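Local coordinates for protein terminal uridylyltransferase 1 (Trypanosoma brucei, PDB 5HZD) that adds uridines from UTP to the 3'-hydroxyl ends of guide RNAs, ribosomal RNAs and some mRNAs in mitochondrial RNA editing, at residues G66-A78 with P308-W320. Residues are numbered along the deposited sequence; the frame is centred on the assembly and turned at random. Where two conformers were deposited one is given.
Sequences GKKIFHVAAQRDA and PCARPGAIVLKDW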
ATOM      1  N   GLY A  66      22.440  -1.855 -10.054  1.00 14.25           N
ATOM      2  CA  GLY A  66      21.281  -1.536 -10.881  1.00 14.02           C
ATOM      3  C   GLY A  66      20.612  -2.735 -11.538  1.00 15.17           C
ATOM      4  O   GLY A  66      19.396  -2.796 -11.649  1.00 14.53           O
ATOM      5  N   LYS A  67      21.406  -3.690 -11.987  1.00 14.68           N
ATOM      6  CA  LYS A  67      20.839  -4.920 -12.524  1.00 15.20           C
ATOM      7  C   LYS A  67      20.060  -5.662 -11.444  1.00 16.22           C
ATOM      8  O   LYS A  67      18.969  -6.194 -11.695  1.00 14.51           O
ATOM      9  CB  LYS A  67      21.955  -5.789 -13.100  1.00 15.68           C
ATOM     10  CG  LYS A  67      21.509  -7.133 -13.657  1.00 18.14           C
ATOM     11  CD  LYS A  67      22.621  -7.801 -14.492  1.00 18.18           C
ATOM     12  CE  LYS A  67      22.168  -9.222 -14.894  1.00 23.04           C
ATOM     13  NZ  LYS A  67      23.225  -9.977 -15.661  1.00 28.33           N
ATOM     14  N   LYS A  68      20.622  -5.722 -10.241  1.00 14.52           N
ATOM     15  CA  LYS A  68      19.917  -6.353  -9.114  1.00 15.13           C
ATOM     16  C   LYS A  68      18.631  -5.651  -8.745  1.00 16.80           C
ATOM     17  O   LYS A  68      17.626  -6.304  -8.431  1.00 17.74           O
ATOM     18  CB  LYS A  68      20.837  -6.430  -7.887  1.00 15.50           C
ATOM     19  CG  LYS A  68      21.998  -7.374  -8.048  1.00 23.35           C
ATOM     20  CD  LYS A  68      22.878  -7.306  -6.795  1.00 28.27           C
ATOM     21  CE  LYS A  68      24.297  -7.727  -7.099  1.00 40.11           C
ATOM     22  NZ  LYS A  68      24.325  -8.986  -7.876  1.00 46.12           N
ATOM     23  N   ILE A  69      18.652  -4.316  -8.780  1.00 13.42           N
ATOM     24  CA  ILE A  69      17.465  -3.498  -8.532  1.00 14.82           C
ATOM     25  C   ILE A  69      16.349  -3.841  -9.508  1.00 12.90           C
ATOM     26  O   ILE A  69      15.201  -4.066  -9.096  1.00 14.36           O
ATOM     27  CB  ILE A  69      17.823  -1.997  -8.632  1.00 14.97           C
ATOM     28  CG1 ILE A  69      18.691  -1.610  -7.438  1.00 15.28           C
ATOM     29  CG2 ILE A  69      16.560  -1.134  -8.641  1.00 16.03           C
ATOM     30  CD1 ILE A  69      19.494  -0.310  -7.625  1.00 18.16           C
ATOM     31  N   PHE A  70      16.684  -3.946 -10.796  1.00 13.45           N
ATOM     32  CA  PHE A  70      15.655  -4.288 -11.768  1.00 13.55           C
ATOM     33  C   PHE A  70      15.169  -5.729 -11.602  1.00 14.60           C
ATOM     34  O   PHE A  70      13.998  -6.015 -11.878  1.00 16.81           O
ATOM     35  CB  PHE A  70      16.111  -4.016 -13.217  1.00 16.97           C
ATOM     36  CG  PHE A  70      15.736  -2.646 -13.704  1.00 15.07           C
ATOM     37  CD1 PHE A  70      16.594  -1.577 -13.504  1.00 14.88           C
ATOM     38  CD2 PHE A  70      14.508  -2.427 -14.310  1.00 17.25           C
ATOM     39  CE1 PHE A  70      16.246  -0.298 -13.920  1.00 15.10           C
ATOM     40  CE2 PHE A  70      14.142  -1.153 -14.724  1.00 15.54           C
ATOM     41  CZ  PHE A  70      15.013  -0.097 -14.545  1.00 14.95           C
ATOM     42  N   HIS A  71      16.024  -6.626 -11.117  1.00 13.71           N
ATOM     43  CA  HIS A  71      15.594  -8.009 -10.901  1.00 18.15           C
ATOM     44  C   HIS A  71      14.582  -8.082  -9.760  1.00 16.85           C
ATOM     45  O   HIS A  71      13.554  -8.758  -9.877  1.00 18.48           O
ATOM     46  CB  HIS A  71      16.796  -8.931 -10.620  1.00 19.27           C
ATOM     47  CG  HIS A  71      16.412 -10.370 -10.455  1.00 22.85           C
ATOM     48  ND1 HIS A  71      16.377 -11.249 -11.513  1.00 31.69           N
ATOM     49  CD2 HIS A  71      16.013 -11.068  -9.367  1.00 23.54           C
ATOM     50  CE1 HIS A  71      15.986 -12.436 -11.080  1.00 31.15           C
ATOM     51  NE2 HIS A  71      15.752 -12.351  -9.784  1.00 25.34           N
ATOM     52  N   VAL A  72      14.869  -7.397  -8.658  1.00 13.71           N
ATOM     53  CA  VAL A  72      13.929  -7.321  -7.540  1.00 15.87           C
ATOM     54  C   VAL A  72      12.607  -6.717  -8.009  1.00 19.81           C
ATOM     55  O   VAL A  72      11.525  -7.235  -7.694  1.00 18.84           O
ATOM     56  CB  VAL A  72      14.489  -6.496  -6.369  1.00 18.36           C
ATOM     57  CG1 VAL A  72      13.409  -6.298  -5.308  1.00 21.61           C
ATOM     58  CG2 VAL A  72      15.691  -7.200  -5.766  1.00 22.08           C
ATOM     59  N   ALA A  73      12.678  -5.642  -8.790  1.00 14.18           N
ATOM     60  CA  ALA A  73      11.449  -4.990  -9.269  1.00 14.29           C
ATOM     61  C   ALA A  73      10.651  -5.911 -10.191  1.00 18.73           C
ATOM     62  O   ALA A  73       9.403  -5.915 -10.166  1.00 17.33           O
ATOM     63  CB  ALA A  73      11.815  -3.704  -9.994  1.00 15.15           C
ATOM     64  N   ALA A  74      11.345  -6.694 -11.012  1.00 15.09           N
ATOM     65  CA  ALA A  74      10.674  -7.618 -11.925  1.00 17.54           C
ATOM     66  C   ALA A  74       9.849  -8.669 -11.169  1.00 19.71           C
ATOM     67  O   ALA A  74       8.797  -9.085 -11.651  1.00 18.79           O
ATOM     68  CB  ALA A  74      11.682  -8.297 -12.860  1.00 17.80           C
ATOM     69  N   GLN A  75      10.307  -9.091  -9.989  1.00 17.77           N
ATOM     70  CA  GLN A  75       9.532 -10.040  -9.183  1.00 19.05           C
ATOM     71  C   GLN A  75       8.212  -9.496  -8.692  1.00 20.59           C
ATOM     72  O   GLN A  75       7.307 -10.278  -8.333  1.00 20.85           O
ATOM     73  CB  GLN A  75      10.333 -10.530  -7.971  1.00 23.78           C
ATOM     74  CG  GLN A  75      11.743 -11.013  -8.317  1.00 27.96           C
ATOM     75  CD  GLN A  75      11.774 -11.883  -9.546  1.00 37.76           C
ATOM     76  OE1 GLN A  75      11.069 -12.900  -9.629  1.00 43.34           O
ATOM     77  NE2 GLN A  75      12.593 -11.492 -10.525  1.00 40.05           N
ATOM     78  N   ARG A  76       8.085  -8.166  -8.621  1.00 15.02           N
ATOM     79  CA  ARG A  76       6.831  -7.574  -8.188  0.51 15.54           C
ATOM     80  C   ARG A  76       5.837  -7.450  -9.354  1.00 15.78           C
ATOM     81  O   ARG A  76       4.645  -7.199  -9.133  1.00 19.73           O
ATOM     82  CB  ARG A  76       7.070  -6.209  -7.523  0.51 17.80           C
ATOM     83  CG  ARG A  76       7.592  -6.269  -6.072  0.51 16.42           C
ATOM     84  CD  ARG A  76       6.576  -6.933  -5.119  0.51 18.40           C
ATOM     85  NE  ARG A  76       6.256  -6.127  -3.936  0.51 28.84           N
ATOM     86  CZ  ARG A  76       5.120  -5.447  -3.776  0.51 30.23           C
ATOM     87  NH1 ARG A  76       4.202  -5.455  -4.727  0.51 36.59           N
ATOM     88  NH2 ARG A  76       4.907  -4.751  -2.663  0.51 33.75           N
ATOM     89  N   ASP A  77       6.330  -7.614 -10.580  1.00 14.17           N
ATOM     90  CA  ASP A  77       5.520  -7.445 -11.800  1.00 15.53           C
ATOM     91  C   ASP A  77       5.114  -8.819 -12.318  1.00 14.53           C
ATOM     92  O   ASP A  77       5.908  -9.489 -12.988  1.00 20.04           O
ATOM     93  CB  ASP A  77       6.352  -6.736 -12.868  1.00 15.69           C
ATOM     94  CG  ASP A  77       5.585  -6.468 -14.167  1.00 19.55           C
ATOM     95  OD1 ASP A  77       4.467  -6.988 -14.367  1.00 19.12           O
ATOM     96  OD2 ASP A  77       6.138  -5.751 -15.026  1.00 19.93           O
ATOM     97  N   ALA A  78       3.878  -9.222 -12.021  1.00 14.43           N
ATOM     98  CA  ALA A  78       3.410 -10.543 -12.414  1.00 16.80           C
ATOM     99  C   ALA A  78       2.570 -10.498 -13.691  1.00 19.38           C
ATOM    100  O   ALA A  78       1.901 -11.476 -14.041  1.00 21.79           O
ATOM    101  CB  ALA A  78       2.634 -11.186 -11.258  1.00 17.46           C
ATOM    102  N   PRO A 308      11.920   5.841 -15.652  1.00 13.32           N
ATOM    103  CA  PRO A 308      11.886   4.375 -15.755  1.00 13.03           C
ATOM    104  C   PRO A 308      12.567   3.664 -14.582  1.00 15.31           C
ATOM    105  O   PRO A 308      12.304   2.467 -14.383  1.00 17.87           O
ATOM    106  CB  PRO A 308      12.627   4.089 -17.066  1.00 15.79           C
ATOM    107  CG  PRO A 308      13.464   5.292 -17.336  1.00 17.45           C
ATOM    108  CD  PRO A 308      12.663   6.457 -16.764  1.00 15.09           C
ATOM    109  N   CYS A 309      13.416   4.358 -13.824  1.00 13.09           N
ATOM    110  CA  CYS A 309      14.038   3.732 -12.663  1.00 15.42           C
ATOM    111  C   CYS A 309      13.340   4.083 -11.354  1.00 13.04           C
ATOM    112  O   CYS A 309      13.745   3.623 -10.252  1.00 12.43           O
ATOM    113  CB  CYS A 309      15.516   4.126 -12.582  1.00 16.66           C
ATOM    114  SG  CYS A 309      16.388   3.591 -14.024  1.00 17.41           S
ATOM    115  N   ALA A 310      12.253   4.853 -11.418  1.00 11.88           N
ATOM    116  CA  ALA A 310      11.649   5.300 -10.168  1.00 11.54           C
ATOM    117  C   ALA A 310      10.892   4.204  -9.419  1.00 11.29           C
ATOM    118  O   ALA A 310      11.024   4.068  -8.192  1.00 11.74           O
ATOM    119  CB  ALA A 310      10.738   6.540 -10.404  1.00 11.55           C
ATOM    120  N   ARG A 311      10.119   3.376 -10.125  1.00 11.35           N
ATOM    121  CA  ARG A 311       9.484   2.271  -9.390  1.00 14.18           C
ATOM    122  C   ARG A 311      10.487   1.226  -8.878  1.00 12.51           C
ATOM    123  O   ARG A 311      10.380   0.802  -7.722  1.00 12.91           O
ATOM    124  CB  ARG A 311       8.387   1.603 -10.216  1.00 11.24           C
ATOM    125  CG  ARG A 311       7.158   2.490 -10.434  1.00 11.18           C
ATOM    126  CD  ARG A 311       6.216   1.784 -11.406  1.00 14.09           C
ATOM    127  NE  ARG A 311       6.795   1.731 -12.735  1.00 12.30           N
ATOM    128  CZ  ARG A 311       6.349   0.932 -13.695  1.00 11.98           C
ATOM    129  NH1 ARG A 311       5.339   0.100 -13.452  1.00 13.60           N
ATOM    130  NH2 ARG A 311       6.939   0.956 -14.884  1.00 12.59           N
ATOM    131  N   PRO A 312      11.453   0.798  -9.715  1.00 11.51           N
ATOM    132  CA  PRO A 312      12.411  -0.184  -9.186  1.00 13.60           C
ATOM    133  C   PRO A 312      13.135   0.321  -7.938  1.00 12.91           C
ATOM    134  O   PRO A 312      13.296  -0.416  -6.944  1.00 12.62           O
ATOM    135  CB  PRO A 312      13.370  -0.402 -10.372  1.00 14.23           C
ATOM    136  CG  PRO A 312      12.450  -0.249 -11.563  1.00 15.83           C
ATOM    137  CD  PRO A 312      11.623   0.982 -11.173  1.00 12.14           C
ATOM    138  N   GLY A 313      13.528   1.591  -7.922  1.00 11.46           N
ATOM    139  CA  GLY A 313      14.179   2.098  -6.729  1.00 11.37           C
ATOM    140  C   GLY A 313      13.252   2.133  -5.526  1.00 13.81           C
ATOM    141  O   GLY A 313      13.691   1.869  -4.418  1.00 13.21           O
ATOM    142  N   ALA A 314      11.986   2.488  -5.748  1.00 10.91           N
ATOM    143  CA  ALA A 314      11.027   2.562  -4.664  1.00 12.68           C
ATOM    144  C   ALA A 314      10.815   1.181  -4.064  1.00 12.36           C
ATOM    145  O   ALA A 314      10.701   1.042  -2.835  1.00 12.20           O
ATOM    146  CB  ALA A 314       9.709   3.106  -5.178  1.00 13.20           C
ATOM    147  N   ILE A 315      10.778   0.161  -4.912  1.00 11.49           N
ATOM    148  CA  ILE A 315      10.601  -1.223  -4.425  1.00 12.06           C
ATOM    149  C   ILE A 315      11.772  -1.689  -3.578  1.00 12.62           C
ATOM    150  O   ILE A 315      11.597  -2.225  -2.458  1.00 14.35           O
ATOM    151  CB  ILE A 315      10.348  -2.144  -5.620  1.00 11.77           C
ATOM    152  CG1 ILE A 315       8.972  -1.803  -6.213  1.00 14.39           C
ATOM    153  CG2 ILE A 315      10.401  -3.623  -5.211  1.00 17.31           C
ATOM    154  CD1 ILE A 315       8.775  -2.448  -7.602  1.00 17.51           C
ATOM    155  N   VAL A 316      12.983  -1.425  -4.058  1.00 11.21           N
ATOM    156  CA  VAL A 316      14.174  -1.823  -3.312  1.00 13.35           C
ATOM    157  C   VAL A 316      14.283  -1.053  -2.007  1.00 15.15           C
ATOM    158  O   VAL A 316      14.646  -1.623  -0.975  1.00 13.87           O
ATOM    159  CB  VAL A 316      15.455  -1.636  -4.173  1.00 15.94           C
ATOM    160  CG1 VAL A 316      16.721  -1.759  -3.328  1.00 21.22           C
ATOM    161  CG2 VAL A 316      15.460  -2.658  -5.294  1.00 15.40           C
ATOM    162  N   LEU A 317      13.935   0.234  -2.019  1.00 12.11           N
ATOM    163  CA  LEU A 317      13.955   1.009  -0.777  1.00 12.97           C
ATOM    164  C   LEU A 317      12.897   0.559   0.224  1.00 11.42           C
ATOM    165  O   LEU A 317      13.128   0.617   1.424  1.00 13.38           O
ATOM    166  CB  LEU A 317      13.796   2.500  -1.063  1.00 14.55           C
ATOM    167  CG  LEU A 317      15.087   3.066  -1.679  1.00 13.85           C
ATOM    168  CD1 LEU A 317      14.855   4.510  -2.128  1.00 13.32           C
ATOM    169  CD2 LEU A 317      16.306   3.010  -0.711  1.00 14.70           C
ATOM    170  N   LYS A 318      11.729   0.128  -0.243  1.00 13.44           N
ATOM    171  CA  LYS A 318      10.737  -0.376   0.715  1.00 11.06           C
ATOM    172  C   LYS A 318      11.309  -1.588   1.426  1.00 13.26           C
ATOM    173  O   LYS A 318      11.227  -1.672   2.659  1.00 14.68           O
ATOM    174  CB  LYS A 318       9.473  -0.811  -0.007  1.00 15.35           C
ATOM    175  CG  LYS A 318       8.380  -1.403   0.942  1.00 20.25           C
ATOM    176  CD  LYS A 318       7.210  -1.843   0.073  1.00 29.84           C
ATOM    177  CE  LYS A 318       5.887  -1.787   0.812  1.00 41.80           C
ATOM    178  NZ  LYS A 318       5.971  -2.584   2.052  1.00 44.39           N
ATOM    179  N   ASP A 319      11.885  -2.526   0.665  1.00 14.72           N
ATOM    180  CA  ASP A 319      12.418  -3.735   1.268  1.00 16.24           C
ATOM    181  C   ASP A 319      13.596  -3.398   2.190  1.00 16.25           C
ATOM    182  O   ASP A 319      13.680  -3.917   3.297  1.00 17.09           O
ATOM    183  CB  ASP A 319      12.856  -4.750   0.190  1.00 18.00           C
ATOM    184  CG  ASP A 319      11.686  -5.309  -0.601  1.00 24.50           C
ATOM    185  OD1 ASP A 319      10.526  -5.137  -0.151  1.00 26.27           O
ATOM    186  OD2 ASP A 319      11.952  -5.931  -1.665  1.00 26.30           O
ATOM    187  N   TRP A 320      14.510  -2.543   1.730  1.00 16.73           N
ATOM    188  CA  TRP A 320      15.633  -2.103   2.552  1.00 15.05           C
ATOM    189  C   TRP A 320      15.157  -1.459   3.855  1.00 13.88           C
ATOM    190  O   TRP A 320      15.712  -1.688   4.949  1.00 14.15           O
ATOM    191  CB  TRP A 320      16.510  -1.105   1.790  1.00 15.75           C
ATOM    192  CG  TRP A 320      17.367  -0.311   2.723  1.00 17.37           C
ATOM    193  CD1 TRP A 320      18.532  -0.732   3.312  1.00 20.58           C
ATOM    194  CD2 TRP A 320      17.101   0.988   3.247  1.00 13.16           C
ATOM    195  NE1 TRP A 320      19.012   0.243   4.146  1.00 17.01           N
ATOM    196  CE2 TRP A 320      18.151   1.306   4.144  1.00 15.35           C
ATOM    197  CE3 TRP A 320      16.069   1.914   3.059  1.00 15.24           C
ATOM    198  CZ2 TRP A 320      18.212   2.521   4.843  1.00 14.56           C
ATOM    199  CZ3 TRP A 320      16.132   3.135   3.743  1.00 18.24           C
ATOM    200  CH2 TRP A 320      17.197   3.429   4.624  1.00 17.35           C
TER
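A73 meets P312 where helix 59-76, whose later part belongs to the central palm family region, crosses helix 310-324, which carries the UTP-binding K318; apolar contact carries most of the joint. The segment axes pass 8.5 Å apart at 85°, nearly perpendicular. The small A73 CB lies 3.7 Å from both P312 CA and P312 CB, and the backbones come close here, A73 CA to P312 CA 4.9 Å. I69 flanks this point: its CG2, anti to the backbone N because CG1 takes chi1 -70°, packs 3.7 Å from P312 CB and 3.8 Å from V316 CG2. On the other flank I315 CD1 reaches A73 CA at 4.0 Å, while its CG2 touches both V72 CG1 and the aliphatic R76 CG.

The aromatic contacts gather on F70. P312 CG stands 4.0 Å from the F70 ring centroid, 24° off the normal, a CH-pi contact over one face; C309 SG instead makes a Cys sulfur-aromatic contact at the ring edge, in its plane, 3.9 Å from F70 CE1. L399 of helix 385-409 also packs on I69, and M378 on A73 and I315.

Among charged side chains, the D319 carboxylate rests at the margin, OD2 against V72 CG1. In the modelled conformer, R76 nears S111 and A122, which probably bind UTP as in related enzymes. The contact is thus almost wholly apolar, with no hydrogen bond or salt bridge across it, beside the nucleotide site.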